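Local coordinates for uncharacterized protein (Sulfolobus solfataricus, PDB 4WYH), which is PriX, a noncatalytic subunit of the archaeal eukaryotic-type primase that is needed for efficient primer synthesis, at residues K37-F50 and D115-S129. Residues are numbered along the deposited sequence; the frame is centred on the assembly and turned at random.
Sequences KVLEMGLQDSRKRF and DKEMYNEIIRVLKNS
Glu121 reaches from helix 116-128 into the bend 42-46 and takes four bonds there. Its OE1 accepts from Ser46 OG at 2.6 Å and from Gln44 N, both coming from above the carboxylate plane, and from Ser46 N at 3.0 Å on the syn side; OE2 receives Asp45 N at 2.8 Å on its syn lone pair. The carboxylate thus fills the turn before helix 47-63 and satisfies three successive amides. An alanine here removes the carboxylate, which would probably leave those amides and the serine hydroxyl without this partner and let the bend shift.

Behind it the packing is apolar and close. Met118 CE meets the Phe50 ring at its edge, 3.8 Å from CD1, and Ile122 puts CG2 against Val38 CG2. The segment 37-41 runs at 88° to helix 116-128; in this all-helical fold the C-terminal helix packs against both helix 33-41 and helix 47-63, through Val38 and Phe50 among others, and Trp34 and Phe77 extend the same core. Val125 straddles the end of helix 33-41, CG1 on Met41 CB and CG2 on Gly42 O.

The other side is more open and charged. Arg49 grips Asp115 side-on through NE and NH2, while NH2 also donates to Glu117 OE1 at 2.8 Å, nearly straight (168°). Beyond, a water links Glu117 OE2 to OD2 of Asp45, a manganese ligand seen crystallographically in this protein, though this chain holds no manganese here.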
loop_
_atom_site.group_PDB
_atom_site.type_symbol
_atom_site.label_atom_id
_atom_site.label_comp_id
_atom_site.label_asym_id
_atom_site.label_seq_id
_atom_site.Cartn_x
_atom_site.Cartn_y
_atom_site.Cartn_z
ATOM N N LYS A 37 9.116 -3.862 0.820
ATOM C CA LYS A 37 9.359 -4.785 -0.266
ATOM C C LYS A 37 8.256 -4.802 -1.315
ATOM O O LYS A 37 8.519 -4.829 -2.485
ATOM C CB LYS A 37 9.543 -6.199 0.290
ATOM C CG LYS A 37 10.495 -7.012 -0.560
ATOM C CD LYS A 37 11.754 -6.188 -0.867
ATOM C CE LYS A 37 12.876 -6.930 -1.587
ATOM N NZ LYS A 37 13.916 -5.877 -1.880
ATOM N N VAL A 38 7.014 -4.877 -0.871
ATOM C CA VAL A 38 5.871 -4.845 -1.750
ATOM C C VAL A 38 5.872 -3.511 -2.507
ATOM O O VAL A 38 5.663 -3.495 -3.740
ATOM C CB VAL A 38 4.529 -5.050 -1.002
ATOM C CG1 VAL A 38 3.356 -4.939 -1.954
ATOM C CG2 VAL A 38 4.479 -6.453 -0.378
ATOM N N LEU A 39 6.126 -2.413 -1.797
ATOM C CA LEU A 39 6.136 -1.148 -2.443
ATOM C C LEU A 39 7.158 -1.100 -3.568
ATOM O O LEU A 39 6.918 -0.482 -4.594
ATOM C CB LEU A 39 6.402 0.001 -1.490
ATOM C CG LEU A 39 5.226 0.524 -0.708
ATOM C CD1 LEU A 39 5.781 1.339 0.438
ATOM C CD2 LEU A 39 4.219 1.353 -1.476
ATOM N N GLU A 40 8.288 -1.760 -3.340
ATOM C CA GLU A 40 9.352 -1.809 -4.332
ATOM C C GLU A 40 8.985 -2.629 -5.562
ATOM O O GLU A 40 9.370 -2.254 -6.645
ATOM C CB GLU A 40 10.576 -2.440 -3.733
ATOM C CG GLU A 40 11.707 -2.539 -4.721
ATOM C CD GLU A 40 12.891 -3.226 -4.142
ATOM O OE1 GLU A 40 12.688 -3.954 -3.137
ATOM O OE2 GLU A 40 14.003 -3.016 -4.696
ATOM N N MET A 41 8.282 -3.749 -5.366
ATOM C CA MET A 41 8.072 -4.741 -6.415
ATOM C C MET A 41 6.767 -4.610 -7.187
ATOM O O MET A 41 6.723 -4.860 -8.374
ATOM C CB MET A 41 8.230 -6.128 -5.834
ATOM C CG MET A 41 9.575 -6.369 -5.153
ATOM S SD MET A 41 10.983 -6.325 -6.296
ATOM C CE MET A 41 10.342 -7.184 -7.752
ATOM N N GLY A 42 5.705 -4.211 -6.488
ATOM C CA GLY A 42 4.426 -3.988 -7.081
ATOM C C GLY A 42 3.495 -5.174 -6.888
ATOM O O GLY A 42 3.921 -6.266 -6.517
ATOM N N LEU A 43 2.216 -4.916 -7.054
ATOM C CA LEU A 43 1.194 -5.944 -7.004
ATOM C C LEU A 43 0.380 -5.900 -8.321
ATOM O O LEU A 43 0.795 -5.266 -9.331
ATOM C CB LEU A 43 0.277 -5.766 -5.769
ATOM C CG LEU A 43 0.929 -5.854 -4.368
ATOM C CD1 LEU A 43 -0.091 -5.579 -3.244
ATOM C CD2 LEU A 43 1.637 -7.179 -4.139
ATOM N N GLN A 44 -0.787 -6.535 -8.273
ATOM C CA GLN A 44 -1.520 -6.787 -9.481
ATOM C C GLN A 44 -2.995 -6.343 -9.390
ATOM O O GLN A 44 -3.260 -5.233 -9.715
ATOM C CB GLN A 44 -1.305 -8.226 -9.917
ATOM C CG GLN A 44 -1.886 -8.550 -11.266
ATOM C CD GLN A 44 -1.406 -9.879 -11.831
ATOM O OE1 GLN A 44 -1.224 -10.005 -13.032
ATOM N NE2 GLN A 44 -1.183 -10.858 -10.986
ATOM N N ASP A 45 -3.927 -7.232 -9.104
ATOM C CA ASP A 45 -5.319 -6.866 -8.944
ATOM C C ASP A 45 -5.646 -6.190 -7.614
ATOM O O ASP A 45 -6.688 -5.605 -7.479
ATOM C CB ASP A 45 -6.193 -8.096 -9.077
ATOM C CG ASP A 45 -6.078 -8.770 -10.492
ATOM O OD1 ASP A 45 -5.622 -8.123 -11.469
ATOM O OD2 ASP A 45 -6.426 -9.958 -10.540
ATOM N N SER A 46 -4.739 -6.261 -6.635
ATOM C CA SER A 46 -5.009 -5.771 -5.324
ATOM C C SER A 46 -4.353 -4.431 -5.016
ATOM O O SER A 46 -4.378 -4.028 -3.891
ATOM C CB SER A 46 -4.622 -6.825 -4.289
ATOM O OG SER A 46 -3.237 -6.916 -4.157
ATOM N N ARG A 47 -3.743 -3.766 -6.012
ATOM C CA ARG A 47 -2.988 -2.501 -5.818
ATOM C C ARG A 47 -3.714 -1.427 -5.099
ATOM O O ARG A 47 -3.157 -0.865 -4.166
ATOM C CB ARG A 47 -2.483 -1.919 -7.146
ATOM C CG ARG A 47 -1.296 -2.628 -7.695
ATOM C CD ARG A 47 -0.998 -2.180 -9.131
ATOM N NE ARG A 47 -2.095 -2.523 -10.036
ATOM C CZ ARG A 47 -2.226 -2.000 -11.238
ATOM N NH1 ARG A 47 -1.341 -1.093 -11.718
ATOM N NH2 ARG A 47 -3.218 -2.401 -11.984
ATOM N N LYS A 48 -4.972 -1.152 -5.487
ATOM C CA LYS A 48 -5.689 -0.065 -4.870
ATOM C C LYS A 48 -6.052 -0.384 -3.420
ATOM O O LYS A 48 -5.836 0.389 -2.537
ATOM C CB LYS A 48 -6.889 0.343 -5.726
ATOM C CG LYS A 48 -6.457 1.194 -6.908
ATOM C CD LYS A 48 -7.660 1.552 -7.756
ATOM C CE LYS A 48 -7.176 2.196 -9.030
ATOM N NZ LYS A 48 -8.332 2.527 -9.910
ATOM N N ARG A 49 -6.517 -1.592 -3.168
ATOM C CA ARG A 49 -6.782 -1.999 -1.783
ATOM C C ARG A 49 -5.512 -2.005 -0.905
ATOM O O ARG A 49 -5.572 -1.562 0.233
ATOM C CB ARG A 49 -7.416 -3.403 -1.789
ATOM C CG ARG A 49 -8.751 -3.388 -2.479
ATOM C CD ARG A 49 -9.576 -4.638 -2.130
ATOM N NE ARG A 49 -8.826 -5.891 -2.257
ATOM C CZ ARG A 49 -8.804 -6.625 -3.346
ATOM N NH1 ARG A 49 -9.395 -6.186 -4.414
ATOM N NH2 ARG A 49 -8.146 -7.784 -3.384
ATOM N N PHE A 50 -4.371 -2.439 -1.443
ATOM C CA PHE A 50 -3.090 -2.433 -0.710
ATOM C C PHE A 50 -2.771 -1.002 -0.364
ATOM O O PHE A 50 -2.405 -0.715 0.732
ATOM C CB PHE A 50 -1.973 -3.025 -1.548
ATOM C CG PHE A 50 -0.635 -3.068 -0.834
ATOM C CD1 PHE A 50 -0.459 -3.927 0.213
ATOM C CD2 PHE A 50 0.367 -2.192 -1.147
ATOM C CE1 PHE A 50 0.732 -3.989 0.880
ATOM C CE2 PHE A 50 1.584 -2.241 -0.458
ATOM C CZ PHE A 50 1.742 -3.135 0.561
ATOM N N ASP A 115 -8.777 -10.853 2.922
ATOM C CA ASP A 115 -8.456 -10.554 1.538
ATOM C C ASP A 115 -7.375 -11.489 1.045
ATOM O O ASP A 115 -6.239 -11.109 0.875
ATOM C CB ASP A 115 -8.073 -9.087 1.435
ATOM C CG ASP A 115 -7.998 -8.558 0.003
ATOM O OD1 ASP A 115 -8.019 -9.285 -1.016
ATOM O OD2 ASP A 115 -7.859 -7.311 -0.059
ATOM N N LYS A 116 -7.765 -12.726 0.809
ATOM C CA LYS A 116 -6.826 -13.705 0.279
ATOM C C LYS A 116 -6.296 -13.343 -1.076
ATOM O O LYS A 116 -5.203 -13.704 -1.384
ATOM C CB LYS A 116 -7.422 -15.096 0.300
ATOM C CG LYS A 116 -7.713 -15.637 1.689
ATOM C CD LYS A 116 -8.511 -16.924 1.644
ATOM C CE LYS A 116 -8.477 -17.604 3.003
ATOM N NZ LYS A 116 -8.838 -16.722 4.121
ATOM N N GLU A 117 -7.046 -12.636 -1.900
ATOM C CA GLU A 117 -6.491 -12.205 -3.205
ATOM C C GLU A 117 -5.246 -11.345 -3.009
ATOM O O GLU A 117 -4.196 -11.570 -3.589
ATOM C CB GLU A 117 -7.566 -11.504 -4.055
ATOM C CG GLU A 117 -7.008 -10.945 -5.363
ATOM C CD GLU A 117 -8.039 -10.166 -6.159
ATOM O OE1 GLU A 117 -8.199 -8.983 -5.906
ATOM O OE2 GLU A 117 -8.639 -10.734 -7.087
ATOM N N MET A 118 -5.370 -10.351 -2.141
ATOM C CA MET A 118 -4.262 -9.468 -1.863
ATOM C C MET A 118 -3.163 -10.256 -1.148
ATOM O O MET A 118 -1.959 -10.062 -1.359
ATOM C CB MET A 118 -4.738 -8.303 -0.988
ATOM C CG MET A 118 -3.612 -7.401 -0.465
ATOM S SD MET A 118 -4.206 -5.918 0.375
ATOM C CE MET A 118 -3.230 -5.962 1.806
ATOM N N TYR A 119 -3.557 -11.134 -0.245
ATOM C CA TYR A 119 -2.572 -11.882 0.548
ATOM C C TYR A 119 -1.693 -12.668 -0.422
ATOM O O TYR A 119 -0.502 -12.652 -0.308
ATOM C CB TYR A 119 -3.243 -12.838 1.491
ATOM C CG TYR A 119 -2.350 -13.480 2.466
ATOM C CD1 TYR A 119 -1.872 -12.791 3.545
ATOM C CD2 TYR A 119 -2.001 -14.842 2.316
ATOM C CE1 TYR A 119 -1.020 -13.411 4.463
ATOM C CE2 TYR A 119 -1.198 -15.469 3.250
ATOM C CZ TYR A 119 -0.718 -14.735 4.322
ATOM O OH TYR A 119 0.097 -15.336 5.260
ATOM N N ASN A 120 -2.300 -13.398 -1.335
ATOM C CA ASN A 120 -1.488 -14.147 -2.303
ATOM C C ASN A 120 -0.572 -13.227 -3.129
ATOM O O ASN A 120 0.533 -13.562 -3.337
ATOM C CB ASN A 120 -2.371 -14.978 -3.206
ATOM C CG ASN A 120 -2.871 -16.228 -2.513
ATOM O OD1 ASN A 120 -2.398 -16.566 -1.425
ATOM N ND2 ASN A 120 -3.821 -16.906 -3.093
ATOM N N GLU A 121 -1.041 -12.065 -3.571
ATOM C CA GLU A 121 -0.191 -11.186 -4.339
ATOM C C GLU A 121 1.057 -10.706 -3.525
ATOM O O GLU A 121 2.176 -10.596 -4.045
ATOM C CB GLU A 121 -1.010 -10.044 -4.922
ATOM C CG GLU A 121 -2.066 -10.485 -5.945
ATOM C CD GLU A 121 -2.714 -9.313 -6.674
ATOM O OE1 GLU A 121 -2.481 -8.163 -6.286
ATOM O OE2 GLU A 121 -3.429 -9.572 -7.631
ATOM N N ILE A 122 0.824 -10.408 -2.247
ATOM C CA ILE A 122 1.861 -9.963 -1.302
ATOM C C ILE A 122 2.895 -11.060 -1.069
ATOM O O ILE A 122 4.081 -10.864 -1.238
ATOM C CB ILE A 122 1.202 -9.568 0.035
ATOM C CG1 ILE A 122 0.457 -8.238 -0.129
ATOM C CG2 ILE A 122 2.221 -9.472 1.167
ATOM C CD1 ILE A 122 -0.433 -7.909 1.050
ATOM N N ILE A 123 2.396 -12.202 -0.655
ATOM C CA ILE A 123 3.212 -13.357 -0.366
ATOM C C ILE A 123 4.056 -13.749 -1.565
ATOM O O ILE A 123 5.201 -14.120 -1.408
ATOM C CB ILE A 123 2.283 -14.543 0.023
ATOM C CG1 ILE A 123 1.683 -14.364 1.384
ATOM C CG2 ILE A 123 2.985 -15.867 -0.034
ATOM C CD1 ILE A 123 2.626 -13.944 2.449
ATOM N N ARG A 124 3.462 -13.716 -2.756
ATOM C CA ARG A 124 4.154 -14.148 -4.001
ATOM C C ARG A 124 5.331 -13.260 -4.298
ATOM O O ARG A 124 6.411 -13.771 -4.721
ATOM C CB ARG A 124 3.207 -14.208 -5.194
ATOM C CG ARG A 124 2.253 -15.392 -5.008
ATOM C CD ARG A 124 1.178 -15.445 -6.082
ATOM N NE ARG A 124 0.313 -16.634 -5.954
ATOM C CZ ARG A 124 -0.928 -16.709 -6.438
ATOM N NH1 ARG A 124 -1.438 -15.671 -7.081
ATOM N NH2 ARG A 124 -1.666 -17.811 -6.283
ATOM N N VAL A 125 5.162 -11.965 -3.983
ATOM C CA VAL A 125 6.292 -11.024 -4.069
ATOM C C VAL A 125 7.349 -11.303 -3.015
ATOM O O VAL A 125 8.536 -11.261 -3.308
ATOM C CB VAL A 125 5.785 -9.561 -3.913
ATOM C CG1 VAL A 125 6.923 -8.572 -3.612
ATOM C CG2 VAL A 125 5.025 -9.188 -5.153
ATOM N N LEU A 126 6.918 -11.542 -1.771
ATOM C CA LEU A 126 7.867 -11.756 -0.659
ATOM C C LEU A 126 8.629 -13.053 -0.922
ATOM O O LEU A 126 9.865 -13.136 -0.696
ATOM C CB LEU A 126 7.134 -11.811 0.668
ATOM C CG LEU A 126 6.364 -10.548 1.031
ATOM C CD1 LEU A 126 5.715 -10.767 2.391
ATOM C CD2 LEU A 126 7.310 -9.354 0.993
ATOM N N LYS A 127 7.868 -14.027 -1.457
ATOM C CA LYS A 127 8.321 -15.369 -1.629
ATOM C C LYS A 127 9.272 -15.503 -2.779
ATOM O O LYS A 127 10.342 -16.153 -2.620
ATOM C CB LYS A 127 7.151 -16.327 -1.779
ATOM C CG LYS A 127 6.521 -16.629 -0.445
ATOM C CD LYS A 127 5.543 -17.710 -0.677
ATOM C CE LYS A 127 4.781 -17.912 0.621
ATOM N NZ LYS A 127 5.375 -18.808 1.676
ATOM N N ASN A 128 8.958 -14.873 -3.912
ATOM C CA ASN A 128 9.887 -15.038 -5.053
ATOM C C ASN A 128 11.154 -14.255 -4.895
ATOM O O ASN A 128 12.086 -14.455 -5.664
ATOM C CB ASN A 128 9.263 -14.723 -6.402
ATOM C CG ASN A 128 8.948 -13.288 -6.553
ATOM O OD1 ASN A 128 8.704 -12.599 -5.565
ATOM N ND2 ASN A 128 8.967 -12.797 -7.798
ATOM N N SER A 129 11.197 -13.350 -3.926
ATOM C CA SER A 129 12.441 -12.698 -3.626
ATOM C C SER A 129 13.334 -13.705 -2.938
ATOM O O SER A 129 14.452 -13.342 -2.523
ATOM C CB SER A 129 12.198 -11.459 -2.781
ATOM O OG SER A 129 11.498 -10.496 -3.574
HETATM O O HOH W 1 -6.934 -11.979 -9.041
#